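Side-chain contacts in probable 2-phosphosulfolactate phosphatase (Clostridium acetobutylicum, PDB 1VR0), which probably catalyses, with magnesium as cofactor, the hydrolysis of (2R)-O-phospho-3-sulfolactate to (2R)-3-sulfolactate and phosphate: residues K14-I19 with E26-N31; T48-G53 with L237-T242; L61-A66 with G81-L86; D167-G172 with K205-Y210; N176-M179 with K184-L187. One frame throughout, in Å; residues are numbered along the deposited sequence.

Contact 1. Residues K14-I19 with E26-N31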
# COMPACT_ATOMS: atom_id res chain seq x y z
N LYS A 14 -1.72 12.75 13.52
CA LYS A 14 -1.76 12.11 12.22
C LYS A 14 -1.33 10.63 12.33
O LYS A 14 -0.38 10.32 13.03
CB LYS A 14 -0.80 12.82 11.25
CG LYS A 14 -1.03 14.36 11.04
CD LYS A 14 0.01 15.02 10.04
CE LYS A 14 -0.34 16.45 9.56
NZ LYS A 14 -0.72 17.44 10.63
N ILE A 15 -2.03 9.74 11.63
CA ILE A 15 -1.67 8.34 11.58
C ILE A 15 -1.51 7.89 10.13
O ILE A 15 -2.40 8.09 9.31
CB ILE A 15 -2.71 7.47 12.30
CG1 ILE A 15 -2.85 7.94 13.75
CG2 ILE A 15 -2.29 6.00 12.27
CD1 ILE A 15 -3.84 7.20 14.58
N ASP A 16 -0.34 7.32 9.83
CA ASP A 16 -0.01 6.84 8.49
C ASP A 16 0.30 5.36 8.59
O ASP A 16 0.43 4.82 9.68
CB ASP A 16 1.21 7.59 7.94
CG ASP A 16 1.34 7.52 6.41
OD1 ASP A 16 0.46 6.98 5.68
OD2 ASP A 16 2.36 8.05 5.91
N LEU A 17 0.46 4.73 7.43
CA LEU A 17 0.79 3.32 7.35
C LEU A 17 1.77 3.09 6.18
O LEU A 17 1.60 3.67 5.11
CB LEU A 17 -0.48 2.52 7.14
CG LEU A 17 -0.30 1.01 7.10
CD1 LEU A 17 -1.56 0.38 7.67
CD2 LEU A 17 -0.03 0.48 5.70
N ILE A 18 2.78 2.27 6.43
CA ILE A 18 3.71 1.86 5.41
C ILE A 18 3.48 0.36 5.21
O ILE A 18 3.37 -0.40 6.17
CB ILE A 18 5.10 2.14 5.87
CG1 ILE A 18 5.33 3.65 5.86
CG2 ILE A 18 6.09 1.41 4.99
CD1 ILE A 18 6.64 4.11 6.46
N ILE A 19 3.42 -0.07 3.95
CA ILE A 19 2.92 -1.38 3.62
C ILE A 19 3.97 -2.52 3.65
O ILE A 19 3.57 -3.68 3.58
CB ILE A 19 2.24 -1.38 2.25
CG1 ILE A 19 3.24 -0.97 1.15
CG2 ILE A 19 1.04 -0.45 2.25
CD1 ILE A 19 2.88 -1.53 -0.25
N GLU A 26 12.50 7.26 4.77
CA GLU A 26 12.87 8.03 5.97
C GLU A 26 11.92 9.17 6.32
O GLU A 26 11.54 9.34 7.48
CB GLU A 26 14.24 8.66 5.78
CG GLU A 26 15.36 8.03 6.59
CD GLU A 26 16.50 9.02 6.82
OE1 GLU A 26 16.25 10.27 6.74
OE2 GLU A 26 17.63 8.56 7.10
N GLU A 27 11.56 9.97 5.33
CA GLU A 27 10.75 11.15 5.57
C GLU A 27 9.38 10.83 6.14
O GLU A 27 8.76 11.69 6.74
CB GLU A 27 10.60 11.94 4.28
CG GLU A 27 9.86 11.19 3.14
CD GLU A 27 10.81 10.44 2.18
OE1 GLU A 27 11.95 10.04 2.58
OE2 GLU A 27 10.39 10.26 1.00
N LYS A 28 8.92 9.61 5.92
CA LYS A 28 7.66 9.13 6.49
C LYS A 28 7.83 8.57 7.91
O LYS A 28 6.85 8.25 8.60
CB LYS A 28 7.08 7.98 5.64
CG LYS A 28 6.48 8.38 4.29
CD LYS A 28 6.05 7.11 3.54
CE LYS A 28 5.33 7.39 2.22
NZ LYS A 28 4.51 6.21 1.85
N VAL A 29 9.07 8.41 8.34
CA VAL A 29 9.34 7.79 9.62
C VAL A 29 9.97 8.77 10.62
O VAL A 29 9.59 8.76 11.78
CB VAL A 29 10.18 6.51 9.40
CG1 VAL A 29 11.03 6.21 10.55
CG2 VAL A 29 9.27 5.35 9.20
N LYS A 30 10.87 9.63 10.16
CA LYS A 30 11.67 10.41 11.10
C LYS A 30 10.82 11.26 12.05
O LYS A 30 9.79 11.78 11.67
CB LYS A 30 12.78 11.21 10.41
CG LYS A 30 12.30 11.99 9.22
CD LYS A 30 13.22 13.17 8.94
CE LYS A 30 12.70 14.03 7.77
NZ LYS A 30 13.59 15.20 7.82
N ASN A 31 11.25 11.29 13.31
CA ASN A 31 10.64 12.05 14.42
C ASN A 31 9.22 11.65 14.80
O ASN A 31 8.62 12.29 15.66
CB ASN A 31 10.74 13.55 14.20
CG ASN A 31 12.11 13.97 13.65
OD1 ASN A 31 13.15 13.51 14.12
ND2 ASN A 31 12.11 14.84 12.63

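Contact 2. Residues T48-G53 with L237-T242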
# COMPACT_ATOMS: atom_id res chain seq x y z
N THR A 48 5.93 -11.50 23.22
CA THR A 48 5.76 -12.60 24.13
C THR A 48 7.01 -12.79 25.02
O THR A 48 6.92 -12.90 26.26
CB THR A 48 5.41 -13.88 23.34
OG1 THR A 48 4.16 -13.70 22.67
CG2 THR A 48 5.32 -15.11 24.25
N ALA A 49 8.17 -12.81 24.39
CA ALA A 49 9.39 -13.05 25.08
C ALA A 49 9.62 -12.03 26.19
O ALA A 49 9.93 -12.41 27.33
CB ALA A 49 10.52 -13.02 24.10
N LEU A 50 9.46 -10.75 25.85
CA LEU A 50 9.65 -9.67 26.80
C LEU A 50 8.63 -9.68 27.94
O LEU A 50 8.99 -9.45 29.08
CB LEU A 50 9.65 -8.32 26.06
CG LEU A 50 11.03 -8.11 25.45
CD1 LEU A 50 10.99 -7.28 24.25
CD2 LEU A 50 11.98 -7.52 26.49
N ASN A 51 7.39 -10.00 27.60
CA ASN A 51 6.36 -10.23 28.58
C ASN A 51 6.67 -11.39 29.53
O ASN A 51 6.21 -11.38 30.65
CB ASN A 51 5.04 -10.54 27.86
CG ASN A 51 3.86 -10.54 28.80
OD1 ASN A 51 3.58 -9.55 29.46
ND2 ASN A 51 3.17 -11.67 28.87
N ASN A 52 7.42 -12.38 29.07
CA ASN A 52 7.83 -13.51 29.91
C ASN A 52 9.17 -13.31 30.63
O ASN A 52 9.77 -14.28 31.08
CB ASN A 52 7.89 -14.78 29.08
CG ASN A 52 6.54 -15.25 28.61
OD1 ASN A 52 5.51 -14.81 29.11
ND2 ASN A 52 6.54 -16.15 27.63
N GLY A 53 9.65 -12.07 30.70
CA GLY A 53 10.76 -11.73 31.58
C GLY A 53 12.10 -11.72 30.90
O GLY A 53 13.15 -11.62 31.54
N LEU A 237 2.34 -5.10 27.74
CA LEU A 237 3.66 -4.53 27.59
C LEU A 237 3.84 -3.98 26.17
O LEU A 237 3.36 -4.60 25.19
CB LEU A 237 4.65 -5.67 27.75
CG LEU A 237 5.92 -5.36 28.46
CD1 LEU A 237 5.63 -5.24 29.94
CD2 LEU A 237 6.85 -6.52 28.14
N VAL A 238 4.54 -2.85 26.06
CA VAL A 238 4.88 -2.30 24.76
C VAL A 238 6.37 -2.22 24.58
O VAL A 238 6.98 -1.23 24.93
CB VAL A 238 4.30 -0.92 24.59
CG1 VAL A 238 4.63 -0.40 23.19
CG2 VAL A 238 2.79 -0.95 24.81
N PRO A 239 6.97 -3.24 23.98
CA PRO A 239 8.41 -3.16 23.79
C PRO A 239 8.83 -1.99 22.92
O PRO A 239 8.07 -1.53 22.06
CB PRO A 239 8.76 -4.47 23.10
CG PRO A 239 7.60 -5.36 23.30
CD PRO A 239 6.41 -4.47 23.42
N GLN A 240 10.04 -1.53 23.14
CA GLN A 240 10.50 -0.35 22.48
C GLN A 240 11.94 -0.55 22.04
O GLN A 240 12.77 -1.00 22.82
CB GLN A 240 10.36 0.79 23.45
CG GLN A 240 10.38 2.10 22.80
CD GLN A 240 9.66 3.19 23.57
OE1 GLN A 240 8.96 2.95 24.58
NE2 GLN A 240 9.81 4.42 23.07
N TYR A 241 12.21 -0.26 20.77
CA TYR A 241 13.56 -0.37 20.19
C TYR A 241 14.29 0.95 20.39
O TYR A 241 13.80 2.00 20.04
CB TYR A 241 13.46 -0.74 18.69
CG TYR A 241 14.77 -0.79 17.93
CD1 TYR A 241 15.69 -1.79 18.15
CD2 TYR A 241 15.07 0.15 16.95
CE1 TYR A 241 16.87 -1.83 17.47
CE2 TYR A 241 16.26 0.11 16.25
CZ TYR A 241 17.16 -0.89 16.53
OH TYR A 241 18.36 -0.96 15.85
N THR A 242 15.48 0.88 20.98
CA THR A 242 16.25 2.04 21.36
C THR A 242 17.71 1.67 21.32
O THR A 242 18.08 0.76 22.02
CB THR A 242 15.91 2.46 22.82
OG1 THR A 242 14.50 2.72 22.96
CG2 THR A 242 16.69 3.71 23.22

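Contact 3. Residues L61-A66 with G81-L86. With 3SL ((2R)-3-sulfolactic acid), chain E.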
# COMPACT_ATOMS: atom_id res chain seq x y z
N LEU A 61 20.32 -8.26 11.17
CA LEU A 61 19.93 -8.54 9.79
C LEU A 61 20.54 -9.84 9.26
O LEU A 61 19.96 -10.47 8.38
CB LEU A 61 20.25 -7.33 8.89
CG LEU A 61 19.50 -6.02 9.21
CD1 LEU A 61 19.73 -4.99 8.15
CD2 LEU A 61 17.98 -6.18 9.46
N THR A 62 21.69 -10.26 9.76
CA THR A 62 22.30 -11.46 9.21
C THR A 62 22.63 -12.45 10.28
O THR A 62 22.83 -12.09 11.45
CB THR A 62 23.61 -11.14 8.40
OG1 THR A 62 24.68 -10.78 9.29
CG2 THR A 62 23.35 -10.03 7.46
N VAL A 63 22.72 -13.71 9.88
CA VAL A 63 23.18 -14.77 10.77
C VAL A 63 24.60 -14.49 11.27
O VAL A 63 24.91 -14.73 12.44
CB VAL A 63 23.11 -16.15 10.05
CG1 VAL A 63 23.77 -17.26 10.89
CG2 VAL A 63 21.63 -16.46 9.72
N GLU A 64 25.46 -13.98 10.41
CA GLU A 64 26.84 -13.74 10.81
C GLU A 64 26.93 -12.70 11.94
O GLU A 64 27.63 -12.87 12.92
CB GLU A 64 27.63 -13.29 9.61
CG GLU A 64 29.09 -13.47 9.80
CD GLU A 64 29.90 -12.50 8.95
OE1 GLU A 64 31.13 -12.73 8.83
OE2 GLU A 64 29.30 -11.51 8.42
N GLU A 65 26.15 -11.64 11.81
CA GLU A 65 26.08 -10.59 12.81
C GLU A 65 25.47 -11.11 14.13
O GLU A 65 25.89 -10.70 15.21
CB GLU A 65 25.34 -9.39 12.21
CG GLU A 65 24.71 -8.38 13.17
CD GLU A 65 25.64 -7.28 13.66
OE1 GLU A 65 26.88 -7.53 13.85
OE2 GLU A 65 25.07 -6.16 13.88
N ALA A 66 24.50 -12.04 14.03
CA ALA A 66 23.90 -12.70 15.20
C ALA A 66 24.91 -13.52 15.99
O ALA A 66 24.91 -13.47 17.22
CB ALA A 66 22.72 -13.59 14.78
N GLY A 81 14.89 -16.83 15.90
CA GLY A 81 14.43 -16.27 14.62
C GLY A 81 14.21 -17.33 13.56
O GLY A 81 13.97 -18.49 13.87
N GLU A 82 14.29 -16.94 12.30
CA GLU A 82 14.08 -17.89 11.19
C GLU A 82 14.57 -17.40 9.84
O GLU A 82 14.74 -16.19 9.61
CB GLU A 82 12.59 -18.21 11.04
CG GLU A 82 11.68 -16.99 10.98
CD GLU A 82 11.71 -16.20 9.63
OE1 GLU A 82 12.06 -16.75 8.57
OE2 GLU A 82 11.35 -15.01 9.62
N ARG A 83 14.75 -18.37 8.95
CA ARG A 83 14.78 -18.12 7.52
C ARG A 83 13.75 -19.02 6.83
O ARG A 83 13.69 -20.23 7.08
CB ARG A 83 16.18 -18.35 6.96
CG ARG A 83 17.19 -17.30 7.38
CD ARG A 83 16.81 -15.90 6.91
NE ARG A 83 17.89 -14.95 7.19
CZ ARG A 83 17.88 -14.01 8.15
NH1 ARG A 83 16.84 -13.85 8.97
NH2 ARG A 83 18.94 -13.22 8.27
N LYS A 84 12.92 -18.41 5.98
CA LYS A 84 11.82 -19.10 5.30
C LYS A 84 10.87 -19.75 6.33
O LYS A 84 10.27 -20.80 6.07
CB LYS A 84 12.36 -20.15 4.32
CG LYS A 84 13.16 -19.60 3.14
CD LYS A 84 13.72 -20.74 2.26
CE LYS A 84 13.80 -20.38 0.76
NZ LYS A 84 13.99 -21.60 -0.15
N GLY A 85 10.78 -19.16 7.52
CA GLY A 85 9.95 -19.68 8.59
C GLY A 85 10.56 -20.81 9.40
O GLY A 85 9.97 -21.18 10.41
N LEU A 86 11.71 -21.33 8.97
CA LEU A 86 12.38 -22.46 9.63
C LEU A 86 13.46 -22.02 10.64
O LEU A 86 14.04 -20.94 10.52
CB LEU A 86 13.04 -23.35 8.59
CG LEU A 86 12.12 -24.06 7.59
CD1 LEU A 86 12.96 -24.69 6.47
CD2 LEU A 86 11.26 -25.14 8.27
O11 3SL E . 8.45 -16.64 5.54
C1 3SL E . 8.04 -17.11 6.62
O12 3SL E . 7.29 -18.11 6.75
C2 3SL E . 8.50 -16.40 7.84
O2 3SL E . 8.45 -15.01 7.56
C3 3SL E . 7.59 -16.82 8.98
S 3SL E . 7.85 -15.91 10.35
O3S 3SL E . 8.69 -16.65 11.30
O1S 3SL E . 8.25 -14.48 10.07
O2S 3SL E . 6.58 -15.86 11.08

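Contact 4. Residues D167-G172 with K205-Y210. With MG (magnesium ion), chain D.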
# COMPACT_ATOMS: atom_id res chain seq x y z
N ASP A 167 -0.35 -8.21 8.45
CA ASP A 167 0.19 -7.01 9.08
C ASP A 167 -0.80 -5.84 8.91
O ASP A 167 -0.91 -5.00 9.76
CB ASP A 167 1.60 -6.67 8.53
CG ASP A 167 2.65 -7.73 8.93
OD1 ASP A 167 2.46 -8.35 9.97
OD2 ASP A 167 3.65 -7.94 8.23
N PHE A 168 -1.52 -5.82 7.81
CA PHE A 168 -2.41 -4.73 7.48
C PHE A 168 -3.62 -4.73 8.41
O PHE A 168 -4.01 -3.67 8.93
CB PHE A 168 -2.85 -4.87 6.03
CG PHE A 168 -3.54 -3.64 5.44
CD1 PHE A 168 -2.82 -2.49 5.16
CD2 PHE A 168 -4.88 -3.69 5.07
CE1 PHE A 168 -3.45 -1.37 4.59
CE2 PHE A 168 -5.50 -2.58 4.50
CZ PHE A 168 -4.78 -1.42 4.25
N ILE A 169 -4.23 -5.90 8.63
CA ILE A 169 -5.41 -5.94 9.48
C ILE A 169 -5.03 -5.65 10.92
O ILE A 169 -5.79 -5.04 11.68
CB ILE A 169 -6.19 -7.27 9.35
CG1 ILE A 169 -7.55 -7.15 10.07
CG2 ILE A 169 -5.41 -8.45 9.85
CD1 ILE A 169 -8.59 -8.24 9.65
N CYS A 170 -3.84 -6.10 11.30
CA CYS A 170 -3.33 -5.86 12.64
C CYS A 170 -3.11 -4.37 12.82
O CYS A 170 -3.44 -3.85 13.86
CB CYS A 170 -2.03 -6.61 12.84
SG CYS A 170 -1.41 -6.44 14.53
N SER A 171 -2.60 -3.68 11.79
CA SER A 171 -2.52 -2.21 11.82
C SER A 171 -3.88 -1.59 12.07
O SER A 171 -4.02 -0.69 12.86
CB SER A 171 -2.03 -1.65 10.51
OG SER A 171 -0.77 -2.19 10.15
N GLY A 172 -4.88 -2.09 11.36
CA GLY A 172 -6.25 -1.63 11.50
C GLY A 172 -6.80 -1.79 12.89
O GLY A 172 -7.48 -0.91 13.39
N LYS A 205 -8.81 -13.44 12.68
CA LYS A 205 -8.56 -14.82 12.19
C LYS A 205 -9.09 -15.07 10.79
O LYS A 205 -8.37 -15.54 9.91
CB LYS A 205 -9.27 -15.83 13.09
CG LYS A 205 -8.44 -16.60 14.12
CD LYS A 205 -9.42 -17.49 14.92
CE LYS A 205 -8.73 -18.52 15.77
NZ LYS A 205 -9.77 -19.42 16.41
N GLY A 206 -10.37 -14.78 10.60
CA GLY A 206 -11.05 -15.13 9.36
C GLY A 206 -10.40 -14.51 8.13
O GLY A 206 -10.17 -15.17 7.14
N PHE A 207 -10.07 -13.24 8.22
CA PHE A 207 -9.63 -12.50 7.07
C PHE A 207 -8.16 -12.75 6.76
O PHE A 207 -7.73 -12.68 5.63
CB PHE A 207 -9.93 -11.02 7.30
CG PHE A 207 -9.79 -10.21 6.09
CD1 PHE A 207 -10.86 -10.04 5.24
CD2 PHE A 207 -8.56 -9.64 5.77
CE1 PHE A 207 -10.71 -9.30 4.07
CE2 PHE A 207 -8.41 -8.88 4.59
CZ PHE A 207 -9.47 -8.71 3.76
N VAL A 208 -7.38 -13.06 7.78
CA VAL A 208 -5.98 -13.37 7.57
C VAL A 208 -5.82 -14.60 6.66
O VAL A 208 -4.85 -14.71 5.91
CB VAL A 208 -5.27 -13.61 8.91
CG1 VAL A 208 -3.81 -14.10 8.67
CG2 VAL A 208 -5.26 -12.35 9.75
N LYS A 209 -6.79 -15.51 6.71
CA LYS A 209 -6.73 -16.70 5.85
C LYS A 209 -6.66 -16.38 4.34
O LYS A 209 -6.29 -17.24 3.57
CB LYS A 209 -7.86 -17.66 6.17
CG LYS A 209 -7.71 -18.19 7.56
CD LYS A 209 -8.81 -19.13 7.91
CE LYS A 209 -8.76 -19.49 9.37
NZ LYS A 209 -9.95 -20.26 9.71
N TYR A 210 -6.97 -15.14 3.95
CA TYR A 210 -6.78 -14.68 2.56
C TYR A 210 -5.35 -14.24 2.25
O TYR A 210 -5.01 -14.07 1.10
CB TYR A 210 -7.75 -13.54 2.23
CG TYR A 210 -9.20 -13.93 2.40
CD1 TYR A 210 -9.71 -15.02 1.71
CD2 TYR A 210 -10.06 -13.22 3.24
CE1 TYR A 210 -11.03 -15.43 1.88
CE2 TYR A 210 -11.42 -13.64 3.43
CZ TYR A 210 -11.87 -14.75 2.74
OH TYR A 210 -13.16 -15.20 2.86
MG MG D . 4.90 -9.95 8.14
O HOH W 1 3.27 -10.94 9.81
O HOH W 2 3.82 -11.74 6.82

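Contact 5. Residues N176-M179 with K184-L187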
# COMPACT_ATOMS: atom_id res chain seq x y z
N ASN A 176 -7.83 1.23 15.30
CA ASN A 176 -9.14 1.23 15.90
C ASN A 176 -9.09 1.46 17.39
O ASN A 176 -9.93 2.13 17.93
CB ASN A 176 -9.85 -0.09 15.63
CG ASN A 176 -11.34 0.04 15.77
OD1 ASN A 176 -11.92 -0.33 16.77
ND2 ASN A 176 -11.95 0.64 14.78
N CYS A 177 -8.11 0.85 18.04
CA CYS A 177 -7.92 0.99 19.49
C CYS A 177 -7.49 2.40 19.87
O CYS A 177 -7.83 2.89 20.96
CB CYS A 177 -6.84 0.01 19.96
SG CYS A 177 -7.29 -1.77 19.94
N VAL A 178 -6.73 3.04 18.99
CA VAL A 178 -6.37 4.43 19.17
C VAL A 178 -7.64 5.28 19.09
O VAL A 178 -7.83 6.18 19.89
CB VAL A 178 -5.33 4.91 18.16
CG1 VAL A 178 -5.18 6.45 18.21
CG2 VAL A 178 -3.99 4.25 18.42
N MSE A 179 -8.50 4.96 18.12
CA MSE A 179 -9.74 5.68 17.94
C MSE A 179 -10.69 5.52 19.11
O MSE A 179 -11.41 6.44 19.45
CB MSE A 179 -10.45 5.23 16.70
CG MSE A 179 -9.64 5.46 15.44
SE MSE A 179 -10.65 4.90 13.78
CE MSE A 179 -12.01 6.64 14.15
N LYS A 184 -9.49 13.18 18.27
CA LYS A 184 -8.59 14.15 17.60
C LYS A 184 -7.56 13.48 16.68
O LYS A 184 -6.36 13.65 16.85
CB LYS A 184 -7.85 15.06 18.58
CG LYS A 184 -8.72 15.91 19.39
CD LYS A 184 -7.93 16.95 20.20
CE LYS A 184 -8.89 17.71 21.13
NZ LYS A 184 -8.72 19.20 21.16
N LEU A 185 -8.04 12.79 15.67
CA LEU A 185 -7.18 12.04 14.77
C LEU A 185 -7.33 12.48 13.35
O LEU A 185 -8.36 12.96 12.96
CB LEU A 185 -7.57 10.58 14.81
CG LEU A 185 -7.13 9.82 16.03
CD1 LEU A 185 -7.39 8.35 15.75
CD2 LEU A 185 -5.67 10.07 16.31
N GLU A 186 -6.27 12.29 12.57
CA GLU A 186 -6.35 12.39 11.09
C GLU A 186 -5.64 11.21 10.44
O GLU A 186 -4.43 11.13 10.50
CB GLU A 186 -5.73 13.72 10.64
CG GLU A 186 -5.54 13.79 9.16
CD GLU A 186 -5.06 15.14 8.70
OE1 GLU A 186 -4.25 15.79 9.44
OE2 GLU A 186 -5.50 15.55 7.59
N LEU A 187 -6.39 10.29 9.85
CA LEU A 187 -5.79 9.12 9.19
C LEU A 187 -5.46 9.41 7.73
O LEU A 187 -6.20 10.13 7.06
CB LEU A 187 -6.74 7.95 9.25
CG LEU A 187 -7.40 7.61 10.57
CD1 LEU A 187 -7.91 6.19 10.52
CD2 LEU A 187 -6.44 7.75 11.73

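Contact 1. Residues K14-I19 with E26-N31
Ile18 meets Lys28 and Val29 through a single methyl group. Its CD1 lies 4.0 Å from Lys28 CB and 4.0 Å from Val29 CG2, so the tip of the isoleucine rests on the root of the lysine and on one branch of the valine. The side chains of Ile18 and Val29 cross at about a right angle. With CG1 of Ile18 anti to its carbonyl carbon (chi1 -71°) and the chain extended beyond it, CD1 is carried outward to both neighbours.

Beyond its CB, Lys28 runs out straight and passes Asp16, whose OD2 is 4.4 Å from Lys28 CG. The charged ends, Asp16 OD2 and Lys28 NZ, remain 4.9 Å apart, so any attraction is through space. The aspartate is instead oriented by OD1, which is hydrogen-bonded to Thr188 and takes a weak bond from Leu17 N. Behind Lys28 and Val29 the backbone is curled: Glu26 O accepts from both Val29 N and Lys30 N.

The loop joins strand 13-18 to the parallel strand 33-37, with strand 152-156 between them in the mixed sheet; Ile18 and Val29 pack on its Val153 where the loop passes, while Ile15 and Leu17 face helix 165-181.

Contact 2. Residues T48-G53 with L237-T242
Asn52 N bonds to Thr48 O at 2.9 Å in the last turn of a helix whose Leu50 and Asn51 meet Leu237, Leu50 also reaching Pro239. No hydrogen bond joins the two segments, and the contact between them is one of aliphatic groups against backbone and ring.

Leu237 brings CD2 over the face of the peptide that links Leu50 to Asn51, 3.6 Å from Leu50 C and equally close to Asn51 N. The same methyl lies 3.9 Å from Leu50 CB. A chi2 of 74° turns this CD2 branch toward the helix. Leu50 projects past it toward the proline, with CG anti to the carbonyl carbon, and sets CD1 3.8 Å from Pro239 CB and 4.0 Å from Pro239 CG, beside the CB-CG edge of the pyrrolidine ring. Ile246 touches both Leu50 and Pro239 and adds a third apolar group to this buried part. Asn51, by contrast, lies at the more open margin of the contact, its OD1 4.4 Å from Leu237 CB.

The helix ends here in a Schellman motif. Gly53, at positive phi (97°), is the C-prime residue; its N bonds to Leu50 O, and the N of the next residue returns to Ala49 O. The whole is the capped C-terminal end of helix 42-51 packed beside the approach to strand 240-242 of the mixed sheet.

Contact 3. Residues L61-A66 with G81-L86
Arg83 reaches across to Leu61 with its guanidinium group, bringing NH2 to 2.9 Å from Leu61 O. The carbonyl oxygen lies at the guanidinium edge, near its plane, as does Thr62 CA at 3.9 Å from Arg83 NH2. Val63 is more loosely placed, its N 4.1 Å from Arg83 NH2.

Hydrogen bonds fix the rotation of the arginine. Arg83 NH1 donates to Glu82 O at 3.2 Å, somewhat out of the guanidinium plane, and NH2 is bonded to Thr113 OG1. A bend at chi2 (-60°) folds the chain so that NH1 can return to the backbone just before it. Within the other segment, Thr62 serves as N-cap, its OG1 accepting from Glu65 N at 3.0 Å.

Other bonds shape the turn beside the ligand. Arg83 to Leu86 form a type I' turn, and Gly85 N donates to Glu82 OE1 at 2.9 Å from above the carboxylate plane; Thr115 OG1 is bonded to the same oxygen. Gly85 N is 3.5 Å from C1 of the bound sulfolactate, which is hydrogen-bonded to Asn95 and Arg41. The guanidinium group of Arg83 lies on the far side of the turn from the pocket that Glu82, Lys84 and Gly85 line.

The contact joins the start of helix 63-73 to the loop after strand 77-81, beside the end of strand 109-113, the middle strand of the three-stranded parallel sheet.

Contact 4. Residues D167-G172 with K205-Y210
Ile169 faces Phe207 and Val208 with its two branches divided between them. CG1 stands anti to the backbone N (chi1 -170°), which sends CD1 out to Phe207 CB at 3.9 Å; the other branch, CG2, meets Val208 CG2 at the same distance of 3.9 Å. Both pairs of side chains meet at a slant. The isoleucine therefore straddles two consecutive residues of the short helix.

Against the aromatic ring Ile169 CD1 comes in obliquely, touching both Phe207 CB and the near ring carbon Phe207 CD2, 4.1 Å away. The ring itself is turned toward other partners. Tyr210 presents its edge to one face, with CD2 standing 3.8 Å above the Phe207 plane and shifted toward the rim. Tyr196 of the second subunit meets Phe207 edge-to-face, which brings this buried contact to the dimer interface.

Two residues before Ile169 the helix turns a different side to the active site. Asp167 binds magnesium through OD2 at 2.4 Å, while its OD1 accepts a 2.7 Å hydrogen bond from a water that is itself a ligand of the metal. Met39 N also bonds to OD1, so both carboxylate oxygens are held and the group's rotation is restricted. Asp38 and Gly158 complete the protein ligands of the ion.

Helix 205-208 thus lies across the early part of helix 165-181, with Val197 of helix 189-199 touching Phe207, while Asp167, Cys170 and Ser171 pack on Ile37 of strand 33-37.

Contact 5. Residues N176-M179 with K184-L187
Leu185 CD1 rests against both Val178 and Met179, consecutive residues of the helix. The distances are almost equal, 3.7 Å to Met179 CG and 3.8 Å to Val178 CG1, and the second leucine methyl, CD2, lies 4.1 Å from Val178 CG1. One isopropyl group thus covers the valine with both branches and the methionine with one.

The conformations explain this division. Leu185 has CG anti to its carbonyl carbon (chi1 -76°), directing the fork at the helix. In Val178 the CG1 branch stands anti to the backbone N, and this is the branch that receives both leucine methyls. Met179, present as selenomethionine, holds CG on the side of its backbone N. It continues straight through its second torsion and bends only at the last (chi3 70°). Its middle therefore touches Leu185, whereas SE runs on along the strand and comes to 4.4 Å from Leu187 CD1, a loose approach. The two leucines, two residues apart on the strand, thus take successive parts of the methionine chain.

Val178 is buried and Met179 is exposed, so the contact passes from interior to surface within one step of the helix. Ile15 of strand 13-18 touches Val178, Leu185 and Leu187 and closes the inner side.

Helix 165-181 here packs on strand 185-187, which it precedes. Together with strand 152-156 they make a beta-alpha-beta crossover between parallel strands, one that leaves strand 13-18 between its two strands.

Overall arrangement
Contact 4 is buried, contact 3 lies at the surface, and contacts 1, 2 and 5 are partly buried. The mixed sheet is shared by contacts 1, 2 and 5: strands 13-18 and 185-187 are neighbours, whereas strand 240-242 belongs to its far part. Helix 165-181 serves contacts 4 and 5 and also covers Leu17 of contact 1, which packs on Phe168 and Ser171. Apolar packing joins the segments in four cases; in contact 3 a guanidinium group does so. Only contacts 3 and 4 include active-site residues, on the sulfolactate and magnesium sides respectively, with their centres about 25 Å apart.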